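Local structure of type II restriction enzyme AgeI (Thalassobius gelatinovorus, 5DWA) at residues G216-D219 against K224-Y227; S245-T250 against G254-V259; K42-I47 against A117-Q122. The protein recognises the double-stranded DNA sequence 5'-ACCGGT-3' and cleaves it after the first adenine, acting as a restriction endonuclease of the PD-(D/E)XK type. One frame throughout, in Å; residues are numbered along the deposited sequence.

Interaction 1 (G216-D219 against K224-Y227); sequences GTPD and KRNY. With nucleotides of chain D.
An arginine laid against a loop backbone makes this contact: R225, on helix 223-230, packs on G216, T217 and P218 of the long loop leading into that helix. R225 is modelled in two conformations, and what follows holds for one of them. CG stands anti to the backbone N (chi1 -178°) and the chain runs straight to CD before bending at chi3, which swings the guanidinium across the loop. On the way, R225 CD comes within 3.4 Å of T217 O, and R225 NE lies 3.5 Å from T217 C. P218 covers the same face of the guanidinium off-centre, its CD 3.9 Å from R225 NH1, so one side of the charged group rests on the peptide and the proline ring. The polar bond between the segments, from R225 NH2 to G216 O, is weak: 3.1 Å long and bent to 133° at the hydrogen. Stronger partners lie nearby, since R225 NE donates to L215 O and NH1 forms a salt bridge with E229. The guanidinium is thus held chiefly by L215 O and the carboxylate of E229, with a weaker bond to G216 O, which probably suits its buried charge.

One residue earlier, K224 leads away to the DNA, its chain bent at chi3 and chi4, and K224 NZ donates to OP2 of DG3 of chain D at 3.1 Å. E173 and A172 O also bind this ammonium. Helix 223-230 belongs to the connection between the parallel, adjacent strands 191-196 and 236-239, and R225 additionally touches I257 on strand 257-259 at one edge of the mixed sheet.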
# COMPACT_ATOMS: atom_id res chain seq x y z
N GLY A 216 2.91 7.84 17.61
CA GLY A 216 3.49 7.63 18.93
C GLY A 216 3.78 8.93 19.65
O GLY A 216 3.08 9.93 19.46
N THR A 217 4.82 8.93 20.48
CA THR A 217 5.21 10.12 21.23
C THR A 217 6.71 10.32 21.07
O THR A 217 7.40 9.39 20.66
CB THR A 217 4.86 9.99 22.72
OG1 THR A 217 5.63 8.92 23.28
CG2 THR A 217 3.37 9.71 22.91
N PRO A 218 7.23 11.52 21.39
CA PRO A 218 8.69 11.67 21.37
C PRO A 218 9.41 10.66 22.26
O PRO A 218 10.44 10.12 21.86
CB PRO A 218 8.89 13.09 21.90
CG PRO A 218 7.66 13.82 21.47
CD PRO A 218 6.54 12.81 21.59
N ASP A 219 8.85 10.40 23.44
CA ASP A 219 9.46 9.44 24.37
C ASP A 219 9.26 8.01 23.91
O ASP A 219 10.06 7.13 24.22
CB ASP A 219 8.87 9.61 25.78
CG ASP A 219 9.21 10.96 26.39
OD1 ASP A 219 10.22 11.57 25.99
OD2 ASP A 219 8.44 11.41 27.27
N LYS A 224 7.30 5.64 12.17
CA LYS A 224 6.94 6.80 11.38
C LYS A 224 7.45 8.10 11.99
O LYS A 224 7.89 8.99 11.27
CB LYS A 224 5.42 6.85 11.20
CG LYS A 224 4.94 5.87 10.15
CD LYS A 224 3.56 5.38 10.44
CE LYS A 224 3.60 4.34 11.53
NZ LYS A 224 3.85 2.98 11.00
N ARG A 225 7.39 8.22 13.31
CA ARG A 225 7.91 9.43 13.95
C ARG A 225 9.43 9.48 13.76
O ARG A 225 10.00 10.56 13.59
CB ARG A 225 7.56 9.48 15.43
CG ARG A 225 8.06 10.75 16.11
CD ARG A 225 7.60 10.86 17.55
NE ARG A 225 6.15 11.02 17.65
CZ ARG A 225 5.53 12.20 17.73
NH1 ARG A 225 6.23 13.33 17.71
NH2 ARG A 225 4.21 12.24 17.81
N ASN A 226 10.06 8.32 13.77
CA ASN A 226 11.50 8.23 13.53
C ASN A 226 11.88 8.70 12.12
O ASN A 226 12.92 9.30 11.94
CB ASN A 226 12.01 6.80 13.77
CG ASN A 226 12.02 6.41 15.24
OD1 ASN A 226 12.13 7.27 16.12
ND2 ASN A 226 11.90 5.12 15.51
N TYR A 227 11.03 8.41 11.14
CA TYR A 227 11.26 8.89 9.77
C TYR A 227 11.43 10.40 9.75
O TYR A 227 12.30 10.94 9.06
CB TYR A 227 10.10 8.52 8.83
CG TYR A 227 9.83 7.04 8.62
CD1 TYR A 227 10.85 6.09 8.73
CD2 TYR A 227 8.56 6.59 8.28
CE1 TYR A 227 10.59 4.75 8.53
CE2 TYR A 227 8.30 5.25 8.08
CZ TYR A 227 9.32 4.33 8.20
OH TYR A 227 9.06 2.99 8.00
P DG D 3 4.96 0.89 14.16
OP1 DG D 3 6.22 1.46 14.68
OP2 DG D 3 3.83 1.77 13.81
O5' DG D 3 5.28 -0.04 12.90
C5' DG D 3 6.25 -1.07 13.03
C4' DG D 3 5.89 -2.31 12.22
O4' DG D 3 4.65 -2.90 12.69
C3' DG D 3 5.71 -2.10 10.72
O3' DG D 3 6.19 -3.28 10.07
C2' DG D 3 4.19 -1.96 10.59
C1' DG D 3 3.73 -3.00 11.62
N9 DG D 3 2.39 -2.78 12.17
C8 DG D 3 1.90 -1.62 12.71
N7 DG D 3 0.68 -1.74 13.18
C5 DG D 3 0.37 -3.08 12.97
C6 DG D 3 -0.81 -3.81 13.29
O6 DG D 3 -1.83 -3.41 13.83
N1 DG D 3 -0.71 -5.14 12.90
C2 DG D 3 0.38 -5.70 12.29
N2 DG D 3 0.29 -7.00 11.99
N3 DG D 3 1.49 -5.03 11.99
C4 DG D 3 1.41 -3.73 12.37

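Interaction 2 (S245-T250 against G254-V259); sequences SPSNAT and GRHIYV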
# COMPACT_ATOMS: atom_id res chain seq x y z
N SER A 245 0.87 13.63 19.01
CA SER A 245 1.80 14.35 19.87
C SER A 245 2.75 15.17 19.01
O SER A 245 3.40 14.63 18.13
CB SER A 245 2.59 13.38 20.76
OG SER A 245 1.72 12.71 21.65
N PRO A 246 2.82 16.48 19.27
CA PRO A 246 3.77 17.30 18.53
C PRO A 246 5.20 16.98 18.91
O PRO A 246 5.46 16.39 19.96
CB PRO A 246 3.40 18.73 18.94
CG PRO A 246 2.70 18.58 20.25
CD PRO A 246 1.97 17.28 20.16
N SER A 247 6.13 17.37 18.05
CA SER A 247 7.54 17.24 18.35
C SER A 247 7.93 18.11 19.54
O SER A 247 7.31 19.15 19.78
CB SER A 247 8.37 17.64 17.13
OG SER A 247 8.18 16.72 16.07
N ASN A 248 8.95 17.68 20.28
CA ASN A 248 9.58 18.55 21.26
C ASN A 248 10.24 19.73 20.56
O ASN A 248 10.29 19.78 19.33
CB ASN A 248 10.60 17.77 22.10
CG ASN A 248 9.97 16.69 22.95
OD1 ASN A 248 8.84 16.84 23.41
ND2 ASN A 248 10.69 15.60 23.16
N ALA A 249 10.76 20.68 21.34
CA ALA A 249 11.36 21.89 20.79
C ALA A 249 12.53 21.57 19.85
O ALA A 249 12.77 22.28 18.88
CB ALA A 249 11.82 22.81 21.90
N THR A 250 13.25 20.50 20.16
CA THR A 250 14.35 20.07 19.31
C THR A 250 14.19 18.61 18.92
O THR A 250 13.73 17.78 19.71
CB THR A 250 15.72 20.24 20.00
OG1 THR A 250 15.84 19.30 21.07
CG2 THR A 250 15.87 21.66 20.55
N GLY A 254 16.06 18.01 13.18
CA GLY A 254 15.66 19.40 13.05
C GLY A 254 14.30 19.56 12.38
O GLY A 254 13.81 20.67 12.20
N ARG A 255 13.69 18.43 12.02
CA ARG A 255 12.38 18.42 11.38
C ARG A 255 11.31 18.12 12.42
O ARG A 255 11.53 17.31 13.32
CB ARG A 255 12.34 17.38 10.26
CG ARG A 255 13.48 17.50 9.26
CD ARG A 255 13.47 18.85 8.57
NE ARG A 255 14.54 18.94 7.57
CZ ARG A 255 14.71 19.98 6.76
NH1 ARG A 255 13.90 21.02 6.82
NH2 ARG A 255 15.71 19.97 5.88
N HIS A 256 10.15 18.74 12.27
CA HIS A 256 9.14 18.69 13.31
C HIS A 256 7.78 18.19 12.84
O HIS A 256 7.43 18.31 11.68
CB HIS A 256 8.98 20.07 13.93
CG HIS A 256 10.16 20.51 14.73
ND1 HIS A 256 11.36 20.88 14.16
CD2 HIS A 256 10.33 20.64 16.07
CE1 HIS A 256 12.21 21.21 15.11
NE2 HIS A 256 11.61 21.07 16.28
N ILE A 257 7.05 17.60 13.79
CA ILE A 257 5.63 17.30 13.63
C ILE A 257 4.83 18.40 14.33
O ILE A 257 5.03 18.66 15.53
CB ILE A 257 5.27 15.93 14.23
CG1 ILE A 257 5.91 14.80 13.42
CG2 ILE A 257 3.76 15.73 14.28
CD1 ILE A 257 6.08 13.51 14.19
N TYR A 258 3.96 19.06 13.57
CA TYR A 258 3.05 20.09 14.08
C TYR A 258 1.62 19.56 14.08
O TYR A 258 1.26 18.73 13.25
CB TYR A 258 3.14 21.37 13.24
CG TYR A 258 4.53 21.96 13.21
CD1 TYR A 258 5.00 22.74 14.26
CD2 TYR A 258 5.38 21.74 12.13
CE1 TYR A 258 6.28 23.28 14.24
CE2 TYR A 258 6.65 22.27 12.10
CZ TYR A 258 7.09 23.04 13.16
OH TYR A 258 8.36 23.58 13.12
N VAL A 259 0.81 20.06 15.00
CA VAL A 259 -0.54 19.55 15.19
C VAL A 259 -1.52 20.71 15.29
O VAL A 259 -1.28 21.66 16.04
CB VAL A 259 -0.65 18.67 16.46
CG1 VAL A 259 -2.06 18.11 16.62
CG2 VAL A 259 0.36 17.53 16.42
O HOH W 1 6.30 21.02 17.25
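S247 and I257 are joined by two nearly straight hydrogen bonds, by which the loop 245-250 folds back along an edge strand, 257-259, of the mixed sheet. The pairing imitates an antiparallel one, the two segments running 148° apart, but with a substitute acceptor. S247 N donates to I257 O at 3.0 Å, in the carbonyl plane and on a lone pair; I257 N, however, donates to the side-chain oxygen S247 OG at 2.7 Å rather than to a main-chain carbonyl. With S247 OG anti to its own carbonyl carbon (chi1 -66°), the hydroxyl is turned at the strand, and it also hydrogen-bonds E229 of helix 223-230. A water donates to I257 O at 3.2 Å and, more weakly, to S247 O, bridging the same pair.

Further along, H256 NE2 donates to A249 O at 3.1 Å. The acceptor lies close to the imidazole plane, whereas the nitrogen sits above the carbonyl plane, 67° out of it. The ring edge also faces N248 O, 3.4 Å from H256 CD2, while S247 CB lies oblique to the ring. The NE2 bond probably does most to set the ring's rotation; ND1 makes only a weak bond to G254 O.

Along its other edge the strand region pairs with 236-239, H256 bonding to the backbone of C237 and Y258 to that of C237 and S239. I257 packs on helix 223-230. The apolar end of the contact lies at P246 and V259, whose side chains cross at about a right angle, with P246 CD 4.1 Å from V259 CG2.

Interaction 3 (K42-I47 against A117-Q122); sequences KSRDAI and ALFKGQ. With nucleotides of chain D.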
# COMPACT_ATOMS: atom_id res chain seq x y z
N LYS A 42 -18.04 13.73 -8.52
CA LYS A 42 -16.98 12.83 -8.07
C LYS A 42 -16.97 12.78 -6.55
O LYS A 42 -17.11 13.80 -5.89
CB LYS A 42 -15.62 13.29 -8.59
CG LYS A 42 -15.48 13.23 -10.11
CD LYS A 42 -14.11 13.68 -10.58
CE LYS A 42 -13.94 15.18 -10.48
NZ LYS A 42 -14.91 15.89 -11.37
N SER A 43 -16.80 11.60 -5.99
CA SER A 43 -16.84 11.51 -4.54
C SER A 43 -15.65 12.19 -3.88
O SER A 43 -15.74 12.57 -2.72
CB SER A 43 -16.92 10.05 -4.11
OG SER A 43 -18.22 9.57 -4.33
N ARG A 44 -14.55 12.37 -4.60
CA ARG A 44 -13.43 13.10 -4.01
C ARG A 44 -13.89 14.53 -3.69
O ARG A 44 -13.47 15.12 -2.69
CB ARG A 44 -12.19 13.11 -4.92
CG ARG A 44 -12.31 13.94 -6.20
CD ARG A 44 -11.00 13.89 -6.96
NE ARG A 44 -10.99 14.79 -8.11
CZ ARG A 44 -10.35 14.53 -9.24
NH1 ARG A 44 -9.68 13.39 -9.38
NH2 ARG A 44 -10.38 15.40 -10.24
N ASP A 45 -14.79 15.05 -4.52
CA ASP A 45 -15.36 16.37 -4.28
C ASP A 45 -16.42 16.37 -3.19
O ASP A 45 -16.48 17.27 -2.35
CB ASP A 45 -15.94 16.94 -5.58
CG ASP A 45 -14.88 17.29 -6.58
OD1 ASP A 45 -13.82 17.79 -6.15
OD2 ASP A 45 -15.09 17.07 -7.79
N ALA A 46 -17.27 15.34 -3.19
CA ALA A 46 -18.26 15.18 -2.13
C ALA A 46 -17.59 15.10 -0.75
O ALA A 46 -17.96 15.82 0.17
CB ALA A 46 -19.10 13.94 -2.38
N ILE A 47 -16.61 14.21 -0.60
CA ILE A 47 -15.96 14.02 0.68
C ILE A 47 -15.11 15.24 1.05
O ILE A 47 -15.14 15.71 2.19
CB ILE A 47 -15.09 12.75 0.66
CG1 ILE A 47 -15.94 11.51 0.39
CG2 ILE A 47 -14.32 12.58 1.97
CD1 ILE A 47 -15.12 10.35 -0.12
N ALA A 117 -3.67 20.41 -6.57
CA ALA A 117 -3.69 18.95 -6.49
C ALA A 117 -3.26 18.36 -7.83
O ALA A 117 -3.72 18.80 -8.89
CB ALA A 117 -5.08 18.44 -6.10
N LEU A 118 -2.36 17.38 -7.79
CA LEU A 118 -1.81 16.84 -9.02
C LEU A 118 -2.63 15.63 -9.47
O LEU A 118 -2.22 14.48 -9.34
CB LEU A 118 -0.33 16.49 -8.85
CG LEU A 118 0.56 17.68 -8.50
CD1 LEU A 118 2.00 17.26 -8.31
CD2 LEU A 118 0.45 18.75 -9.59
N PHE A 119 -3.82 15.91 -9.99
CA PHE A 119 -4.71 14.85 -10.44
C PHE A 119 -4.33 14.43 -11.85
O PHE A 119 -3.36 14.94 -12.41
CB PHE A 119 -6.16 15.32 -10.37
CG PHE A 119 -6.65 15.48 -8.96
CD1 PHE A 119 -6.25 14.60 -7.97
CD2 PHE A 119 -7.52 16.51 -8.62
CE1 PHE A 119 -6.70 14.73 -6.67
CE2 PHE A 119 -7.98 16.65 -7.32
CZ PHE A 119 -7.57 15.76 -6.34
N LYS A 120 -5.09 13.51 -12.42
CA LYS A 120 -4.70 12.88 -13.68
C LYS A 120 -4.38 13.89 -14.78
O LYS A 120 -5.19 14.77 -15.09
CB LYS A 120 -5.81 11.94 -14.15
CG LYS A 120 -5.28 10.68 -14.77
CD LYS A 120 -6.15 9.52 -14.35
CE LYS A 120 -5.63 8.23 -14.94
NZ LYS A 120 -6.01 7.09 -14.08
N GLY A 121 -3.19 13.76 -15.36
CA GLY A 121 -2.80 14.62 -16.47
C GLY A 121 -1.93 15.79 -16.07
O GLY A 121 -1.32 16.44 -16.92
N GLN A 122 -1.86 16.06 -14.77
CA GLN A 122 -1.13 17.23 -14.28
C GLN A 122 0.28 16.92 -13.77
O GLN A 122 1.11 17.82 -13.66
CB GLN A 122 -1.91 17.90 -13.14
CG GLN A 122 -3.19 18.56 -13.56
CD GLN A 122 -3.96 19.07 -12.36
OE1 GLN A 122 -3.65 20.13 -11.82
NE2 GLN A 122 -4.95 18.31 -11.92
P DG D 11 -14.65 9.28 -10.28
OP1 DG D 11 -14.84 9.32 -8.81
OP2 DG D 11 -15.83 9.53 -11.16
O5' DG D 11 -13.53 10.31 -10.71
C5' DG D 11 -12.29 10.36 -10.03
C4' DG D 11 -11.15 10.48 -11.02
O4' DG D 11 -10.91 9.18 -11.63
C3' DG D 11 -11.40 11.45 -12.17
O3' DG D 11 -10.18 12.11 -12.52
C2' DG D 11 -11.87 10.52 -13.29
C1' DG D 11 -11.03 9.29 -13.04
N9 DG D 11 -11.63 8.05 -13.53
C8 DG D 11 -12.96 7.77 -13.68
N7 DG D 11 -13.19 6.56 -14.11
C5 DG D 11 -11.93 6.00 -14.25
C6 DG D 11 -11.54 4.71 -14.68
O6 DG D 11 -12.25 3.76 -15.05
N1 DG D 11 -10.16 4.56 -14.67
C2 DG D 11 -9.27 5.53 -14.29
N2 DG D 11 -7.98 5.20 -14.35
N3 DG D 11 -9.61 6.74 -13.88
C4 DG D 11 -10.96 6.91 -13.89
O HOH W 2 -7.52 12.27 -11.16
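R44 and F119 meet from backbones that stay well apart, with 11.0 Å between their CA atoms: R44 lies in the first turn of helix 43-57, just after K42 at the N-cap position, and F119 in the loop that follows strand 113-117. Their side chains bridge the distance from opposite sides. R44 CG stands between the backbone N and the carbonyl carbon (chi1 70°), and from there the chain runs extended, delivering the guanidinium flat onto the phenyl ring with the two planes 12° apart. This is a cation-pi stack: R44 CZ lies 3.8 Å from the F119 ring centroid, 22° off the ring normal. Of the ring atoms, F119 CD2 lies over the middle of the guanidinium, 3.5 Å from R44 NH2.

Both flat groups are covered on their far sides too. K42 CD packs off-centre over the other face of the guanidinium, and A117 CB does the same beneath the phenyl ring, giving a layered order K42, R44, F119, A117. The polar rim of the arginine is bound separately. R44 NH1 makes a salt bridge with E94 of helix 84-109 and donates at 3.0 Å to a water in the plane of the guanidinium.

The same water accepts from K120 N at 3.0 Å and hydrogen-bonds O3' of DG11 of chain D. K42 lines the nucleotide as well, K42 CD 3.4 Å from O5' of DG11 of chain D. Helix start and loop thus form one DNA-facing surface, with the stacked arginine beside the sugar and a water-mediated contact to the DNA backbone of the kind common in protein-DNA interfaces.

From the N terminus, interaction 3 comes first: it closes a long, mostly helical excursion, joining the start of helix 43-57 to the loop behind strand 113-117, at one edge of the mixed sheet. Interactions 1 and 2 follow in series, neither nested nor crossed, and each closes a short loop: 216-219 packs onto helix 223-230, while segment 245-250 folds onto strand 257-259 at the sheet's opposite edge. These two touch, their centres 10 Å apart, through R225 with I257 and through P218 with N248. Interaction 3 lies about 30 Å away between centres, across the chain's middle. Interactions 1 and 3 both reach chain D, at DG3 and DG11.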